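Long-range contact in cytochrome P450 (Bacillus megaterium, PDB 5L91), which probably acts as a heme-dependent monooxygenase, inserting oxygen into substrates, and binds corticosterone beside its heme: residues V289-R294 / S389-G394. Sequence-based numbering, arbitrary orientation.
With C0R (corticosterone), chain F; HEM (protoporphyrin IX containing Fe), chain C.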
ATOM      1  N   VAL A 289       1.624  -2.986  -4.658  1.00 25.73           N
ATOM      2  CA  VAL A 289       2.524  -2.056  -5.332  1.00 26.49           C
ATOM      3  C   VAL A 289       3.412  -2.869  -6.271  1.00 26.47           C
ATOM      4  O   VAL A 289       4.267  -3.649  -5.817  1.00 18.67           O
ATOM      5  CB  VAL A 289       3.369  -1.247  -4.334  1.00 23.73           C
ATOM      6  CG1 VAL A 289       4.195  -0.181  -5.083  1.00 27.31           C
ATOM      7  CG2 VAL A 289       2.477  -0.558  -3.261  1.00 26.02           C
ATOM      8  N   GLN A 290       3.235  -2.635  -7.576  1.00 26.55           N
ATOM      9  CA  GLN A 290       3.958  -3.350  -8.626  1.00 27.20           C
ATOM     10  C   GLN A 290       5.323  -2.749  -8.915  1.00 27.05           C
ATOM     11  O   GLN A 290       6.230  -3.468  -9.337  1.00 27.97           O
ATOM     12  CB  GLN A 290       3.150  -3.339  -9.911  1.00 25.88           C
ATOM     13  CG  GLN A 290       1.949  -4.188  -9.873  1.00 22.46           C
ATOM     14  CD  GLN A 290       2.301  -5.692  -9.721  1.00 26.08           C
ATOM     15  OE1 GLN A 290       2.992  -6.258 -10.543  1.00 26.57           O
ATOM     16  NE2 GLN A 290       1.855  -6.296  -8.654  1.00 22.24           N
ATOM     17  N   ALA A 291       5.492  -1.451  -8.688  1.00 26.79           N
ATOM     18  CA  ALA A 291       6.676  -0.741  -9.139  1.00 28.45           C
ATOM     19  C   ALA A 291       6.854   0.525  -8.307  1.00 30.55           C
ATOM     20  O   ALA A 291       5.895   1.071  -7.757  1.00 30.83           O
ATOM     21  CB  ALA A 291       6.573  -0.381 -10.625  1.00 29.28           C
ATOM     22  N   LEU A 292       8.091   1.005  -8.260  1.00 28.75           N
ATOM     23  CA  LEU A 292       8.420   2.256  -7.580  1.00 30.22           C
ATOM     24  C   LEU A 292       9.137   3.202  -8.519  1.00 29.97           C
ATOM     25  O   LEU A 292       9.200   2.956  -9.732  1.00 30.28           O
ATOM     26  CB  LEU A 292       9.278   1.996  -6.344  1.00 30.22           C
ATOM     27  CG  LEU A 292       8.539   1.284  -5.208  1.00 30.64           C
ATOM     28  CD1 LEU A 292       9.516   0.945  -4.140  1.00 31.53           C
ATOM     29  CD2 LEU A 292       7.448   2.170  -4.672  1.00 31.98           C
ATOM     30  N   HIS A 293       9.664   4.295  -7.972  1.00 32.71           N
ATOM     31  CA  HIS A 293      10.273   5.328  -8.781  1.00 33.95           C
ATOM     32  C   HIS A 293      11.528   5.788  -8.080  1.00 28.95           C
ATOM     33  O   HIS A 293      11.541   5.929  -6.860  1.00 27.68           O
ATOM     34  CB  HIS A 293       9.332   6.502  -9.035  1.00 44.39           C
ATOM     35  CG  HIS A 293       9.986   7.626  -9.758  1.00 50.91           C
ATOM     36  ND1 HIS A 293      10.446   8.755  -9.112  1.00 60.28           N
ATOM     37  CD2 HIS A 293      10.301   7.783 -11.064  1.00 52.01           C
ATOM     38  CE1 HIS A 293      10.986   9.575  -9.995  1.00 47.90           C
ATOM     39  NE2 HIS A 293      10.915   9.007 -11.186  1.00 52.46           N
ATOM     40  N   ARG A 294      12.597   5.951  -8.857  1.00 28.00           N
ATOM     41  CA  ARG A 294      13.865   6.469  -8.358  1.00 32.80           C
ATOM     42  C   ARG A 294      14.469   7.378  -9.416  1.00 32.25           C
ATOM     43  O   ARG A 294      14.105   7.324 -10.598  1.00 31.62           O
ATOM     44  CB  ARG A 294      14.856   5.357  -8.003  1.00 34.37           C
ATOM     45  CG  ARG A 294      14.449   4.499  -6.800  1.00 32.34           C
ATOM     46  CD  ARG A 294      14.588   5.259  -5.505  1.00 36.45           C
ATOM     47  NE  ARG A 294      14.392   4.462  -4.295  1.00 31.60           N
ATOM     48  CZ  ARG A 294      13.206   4.164  -3.759  1.00 27.67           C
ATOM     49  NH1 ARG A 294      12.052   4.551  -4.329  1.00 30.95           N
ATOM     50  NH2 ARG A 294      13.182   3.481  -2.643  1.00 26.53           N
ATOM     51  N   SER A 389      -4.214   1.003 -13.498  1.00 31.17           N
ATOM     52  CA  SER A 389      -2.950   1.529 -13.016  1.00 31.20           C
ATOM     53  C   SER A 389      -1.860   0.542 -13.382  1.00 37.11           C
ATOM     54  O   SER A 389      -2.122  -0.663 -13.488  1.00 30.89           O
ATOM     55  CB  SER A 389      -2.971   1.726 -11.497  1.00 29.65           C
ATOM     56  OG  SER A 389      -1.698   2.015 -10.995  1.00 26.44           O
ATOM     57  N   THR A 390      -0.650   1.067 -13.588  1.00 34.59           N
ATOM     58  CA  THR A 390       0.519   0.230 -13.802  1.00 34.97           C
ATOM     59  C   THR A 390       1.319   0.066 -12.530  1.00 33.22           C
ATOM     60  O   THR A 390       1.985  -0.959 -12.345  1.00 35.42           O
ATOM     61  CB  THR A 390       1.427   0.807 -14.921  1.00 40.91           C
ATOM     62  OG1 THR A 390       1.885   2.138 -14.591  1.00 40.66           O
ATOM     63  CG2 THR A 390       0.643   0.866 -16.230  1.00 38.70           C
ATOM     64  N   PHE A 391       1.251   1.044 -11.640  1.00 29.00           N
ATOM     65  CA  PHE A 391       2.014   0.956 -10.413  1.00 30.77           C
ATOM     66  C   PHE A 391       1.272   0.201  -9.313  1.00 31.59           C
ATOM     67  O   PHE A 391       1.904  -0.310  -8.378  1.00 24.52           O
ATOM     68  CB  PHE A 391       2.376   2.351  -9.952  1.00 30.47           C
ATOM     69  CG  PHE A 391       3.468   2.955 -10.737  1.00 38.87           C
ATOM     70  CD1 PHE A 391       3.241   3.531 -11.983  1.00 46.11           C
ATOM     71  CD2 PHE A 391       4.733   2.934 -10.238  1.00 37.59           C
ATOM     72  CE1 PHE A 391       4.296   4.071 -12.691  1.00 55.13           C
ATOM     73  CE2 PHE A 391       5.782   3.461 -10.938  1.00 42.82           C
ATOM     74  CZ  PHE A 391       5.583   4.017 -12.164  1.00 44.56           C
ATOM     75  N   VAL A 392      -0.054   0.188  -9.394  1.00 27.09           N
ATOM     76  CA  VAL A 392      -0.935  -0.346  -8.377  1.00 28.27           C
ATOM     77  C   VAL A 392      -1.706  -1.509  -8.960  1.00 28.15           C
ATOM     78  O   VAL A 392      -2.245  -1.418 -10.067  1.00 34.94           O
ATOM     79  CB  VAL A 392      -1.845   0.797  -7.879  1.00 34.80           C
ATOM     80  CG1 VAL A 392      -2.917   0.338  -7.023  1.00 37.27           C
ATOM     81  CG2 VAL A 392      -0.958   1.743  -7.110  1.00 37.99           C
ATOM     82  N   TYR A 393      -1.809  -2.584  -8.190  1.00 28.72           N
ATOM     83  CA  TYR A 393      -2.405  -3.830  -8.655  1.00 24.45           C
ATOM     84  C   TYR A 393      -3.499  -4.249  -7.665  1.00 27.12           C
ATOM     85  O   TYR A 393      -3.228  -4.561  -6.499  1.00 26.89           O
ATOM     86  CB  TYR A 393      -1.298  -4.890  -8.841  1.00 23.68           C
ATOM     87  CG  TYR A 393      -1.815  -6.177  -9.406  1.00 29.08           C
ATOM     88  CD1 TYR A 393      -2.122  -6.314 -10.762  1.00 26.81           C
ATOM     89  CD2 TYR A 393      -2.036  -7.237  -8.583  1.00 23.09           C
ATOM     90  CE1 TYR A 393      -2.630  -7.505 -11.255  1.00 31.96           C
ATOM     91  CE2 TYR A 393      -2.527  -8.447  -9.069  1.00 26.39           C
ATOM     92  CZ  TYR A 393      -2.825  -8.576 -10.394  1.00 31.17           C
ATOM     93  OH  TYR A 393      -3.333  -9.782 -10.853  1.00 32.33           O
ATOM     94  N   GLY A 394      -4.745  -4.204  -8.109  1.00 26.37           N
ATOM     95  CA  GLY A 394      -5.849  -4.564  -7.246  1.00 23.06           C
ATOM     96  C   GLY A 394      -7.167  -4.442  -7.981  1.00 26.39           C
ATOM     97  O   GLY A 394      -7.208  -4.244  -9.197  1.00 27.55           O
TER
HETATM   98  C1  C0R F 504       5.200   6.145  -8.910  1.00 66.59           C
HETATM   99  C2  C0R F 504       5.552   5.400  -7.631  1.00 59.53           C
HETATM  100  C3  C0R F 504       6.715   6.033  -6.729  1.00 58.18           C
HETATM  101  C4  C0R F 504       6.778   7.666  -6.717  1.00 73.31           C
HETATM  102  C5  C0R F 504       6.039   8.377  -7.887  1.00 81.83           C
HETATM  103  C6  C0R F 504       6.038   9.956  -8.061  1.00 74.04           C
HETATM  104  C7  C0R F 504       6.879  10.315  -9.383  1.00 78.27           C
HETATM  105  C8  C0R F 504       6.293   9.589 -10.570  1.00 82.10           C
HETATM  106  C9  C0R F 504       5.987   8.037 -10.356  1.00 80.96           C
HETATM  107  C10 C0R F 504       5.292   7.629  -9.015  1.00 79.91           C
HETATM  108  C11 C0R F 504       5.269   7.493 -11.674  1.00 79.11           C
HETATM  109  C12 C0R F 504       6.096   7.891 -13.042  1.00101.72           C
HETATM  110  C13 C0R F 504       6.611   9.333 -13.139  1.00 98.60           C
HETATM  111  C14 C0R F 504       7.271   9.827 -11.726  1.00 89.34           C
HETATM  112  C15 C0R F 504       7.628  11.085 -11.930  1.00 85.78           C
HETATM  113  C16 C0R F 504       8.257  11.025 -13.410  1.00 79.02           C
HETATM  114  C17 C0R F 504       7.675   9.526 -13.962  1.00 81.76           C
HETATM  115  C18 C0R F 504       5.394  10.250 -13.487  1.00 84.26           C
HETATM  116  C19 C0R F 504       3.862   8.236  -8.954  1.00 72.69           C
HETATM  117  C20 C0R F 504       7.379   9.516 -15.477  1.00 96.87           C
HETATM  118  C21 C0R F 504       7.218   8.152 -16.175  1.00 78.21           C
HETATM  119  O1  C0R F 504       7.525   5.383  -6.068  1.00 47.29           O
HETATM  120  O2  C0R F 504       4.040   7.967 -11.709  1.00 80.17           O
HETATM  121  O3  C0R F 504       7.277  10.576 -16.083  1.00101.43           O
HETATM  122  O4  C0R F 504       6.402   8.282 -17.320  1.00 69.70           O
HETATM  123  CHA HEM C 501       6.941   2.659   2.219  1.00 26.54           C
HETATM  124  CHB HEM C 501       4.223  -0.778   0.221  1.00 28.08           C
HETATM  125  CHC HEM C 501       0.944  -0.418   3.729  1.00 25.97           C
HETATM  126  CHD HEM C 501       3.317   3.489   5.256  1.00 22.65           C
HETATM  127  C1A HEM C 501       6.503   1.654   1.398  1.00 25.87           C
HETATM  128  C2A HEM C 501       7.216   1.133   0.258  1.00 27.07           C
HETATM  129  C3A HEM C 501       6.445   0.190  -0.298  1.00 27.63           C
HETATM  130  C4A HEM C 501       5.230   0.098   0.475  1.00 26.79           C
HETATM  131  CMA HEM C 501       6.714  -0.652  -1.558  1.00 26.33           C
HETATM  132  CAA HEM C 501       8.584   1.641  -0.217  1.00 24.97           C
HETATM  133  CBA HEM C 501       8.365   2.871  -1.098  1.00 27.06           C
HETATM  134  CGA HEM C 501       9.718   3.392  -1.571  1.00 28.93           C
HETATM  135  O1A HEM C 501      10.751   2.747  -1.320  1.00 24.75           O
HETATM  136  O2A HEM C 501       9.795   4.493  -2.152  1.00 27.14           O
HETATM  137  C1B HEM C 501       3.159  -1.008   1.034  1.00 26.98           C
HETATM  138  C2B HEM C 501       2.236  -2.089   0.845  1.00 25.91           C
HETATM  139  C3B HEM C 501       1.301  -1.970   1.789  1.00 25.14           C
HETATM  140  C4B HEM C 501       1.658  -0.847   2.620  1.00 24.40           C
HETATM  141  CMB HEM C 501       2.319  -3.115  -0.301  1.00 22.81           C
HETATM  142  CAB HEM C 501       0.070  -2.862   2.073  1.00 19.90           C
HETATM  143  CBB HEM C 501       0.077  -4.179   1.970  1.00 27.49           C
HETATM  144  C1C HEM C 501       1.303   0.658   4.499  1.00 22.92           C
HETATM  145  C2C HEM C 501       0.696   1.097   5.718  1.00 23.77           C
HETATM  146  C3C HEM C 501       1.387   2.173   6.142  1.00 25.12           C
HETATM  147  C4C HEM C 501       2.424   2.445   5.190  1.00 19.74           C
HETATM  148  CMC HEM C 501      -0.479   0.367   6.389  1.00 25.83           C
HETATM  149  CAC HEM C 501       1.149   3.054   7.385  1.00 24.57           C
HETATM  150  CBC HEM C 501      -0.075   3.168   7.899  1.00 24.47           C
HETATM  151  C1D HEM C 501       4.475   3.608   4.554  1.00 24.47           C
HETATM  152  C2D HEM C 501       5.431   4.658   4.738  1.00 22.39           C
HETATM  153  C3D HEM C 501       6.441   4.441   3.895  1.00 21.08           C
HETATM  154  C4D HEM C 501       6.138   3.236   3.166  1.00 26.08           C
HETATM  155  CMD HEM C 501       5.278   5.830   5.746  1.00 22.12           C
HETATM  156  CAD HEM C 501       7.729   5.310   3.691  1.00 24.41           C
HETATM  157  CBD HEM C 501       8.916   4.824   4.483  1.00 24.37           C
HETATM  158  CGD HEM C 501      10.152   5.609   4.167  1.00 26.59           C
HETATM  159  O1D HEM C 501      11.033   5.555   5.048  1.00 26.72           O
HETATM  160  O2D HEM C 501      10.237   6.302   3.116  1.00 23.30           O
HETATM  161  NA  HEM C 501       5.299   0.985   1.507  1.00 26.85           N
HETATM  162  NB  HEM C 501       2.790  -0.254   2.121  1.00 22.38           N
HETATM  163  NC  HEM C 501       2.340   1.500   4.207  1.00 26.22           N
HETATM  164  ND  HEM C 501       4.928   2.723   3.586  1.00 24.02           N
HETATM  165 FE   HEM C 501       3.897   1.153   2.946  1.00 28.45          FE
HETATM  166  O   HOH W   1       2.875   2.335   1.619  1.00 22.78           O
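Phe391 turns the rim of its ring to the backbone of 289-294: Phe391 CD2 stands 3.3 Å from Ala291 O, and Leu292 O lies in the ring plane beyond CE2. With CG anti to its own carbonyl carbon (chi1 -76°), Phe391 brings a ring face against the steroid, whose C1 sits over that face, offset toward the rim and 3.4 Å from Phe391 CE2. The methyl of Ala291 lies off the other face, near the CD2-CE2 rim (Ala291 CB to Phe391 CD2 3.8 Å), and the ring is thus held between methyl and steroid. His293 offers a ring face to the same corticosterone, with C14 nearest CD2, while its backbone N is 3.1 Å from the steroid's O1.

The two loops are pinned by Gln290 N donating to Phe391 O (2.8 Å), beside a single backbone bridge of Val289 with Val392. Gln290, folded at chi2, lays CG and NE2 against CB of Tyr393, its amide plane tilted 53° from the phenol ring. The amide is anchored at both ends, NE2 on Ser287 O and OE1 on Tyr29 OH, and Tyr393 OH is held by Phe23 O and Arg286.

On the heme side, Val289 CG2 rests on the porphyrin rim, Leu292 lies along a propionate, and the guanidinium of Arg294 meets that propionate edge-on. Arg294 NH2 bonds heme O1A almost straight (2.9 Å, 175°), whereas NH1 is shared between O2A and His293 O. A leucine in place of Arg294 would probably leave this propionate without its paired donors and His293 O without one of its partners. His92, Arg96 and His350 supply further hydrogen bonds to the heme. Two loops closing over the distal heme pocket, one leading from helix 275-285 into the strand at Arg294 and the other a turn near the C-terminus, are characteristic of the cytochrome P450 substrate site.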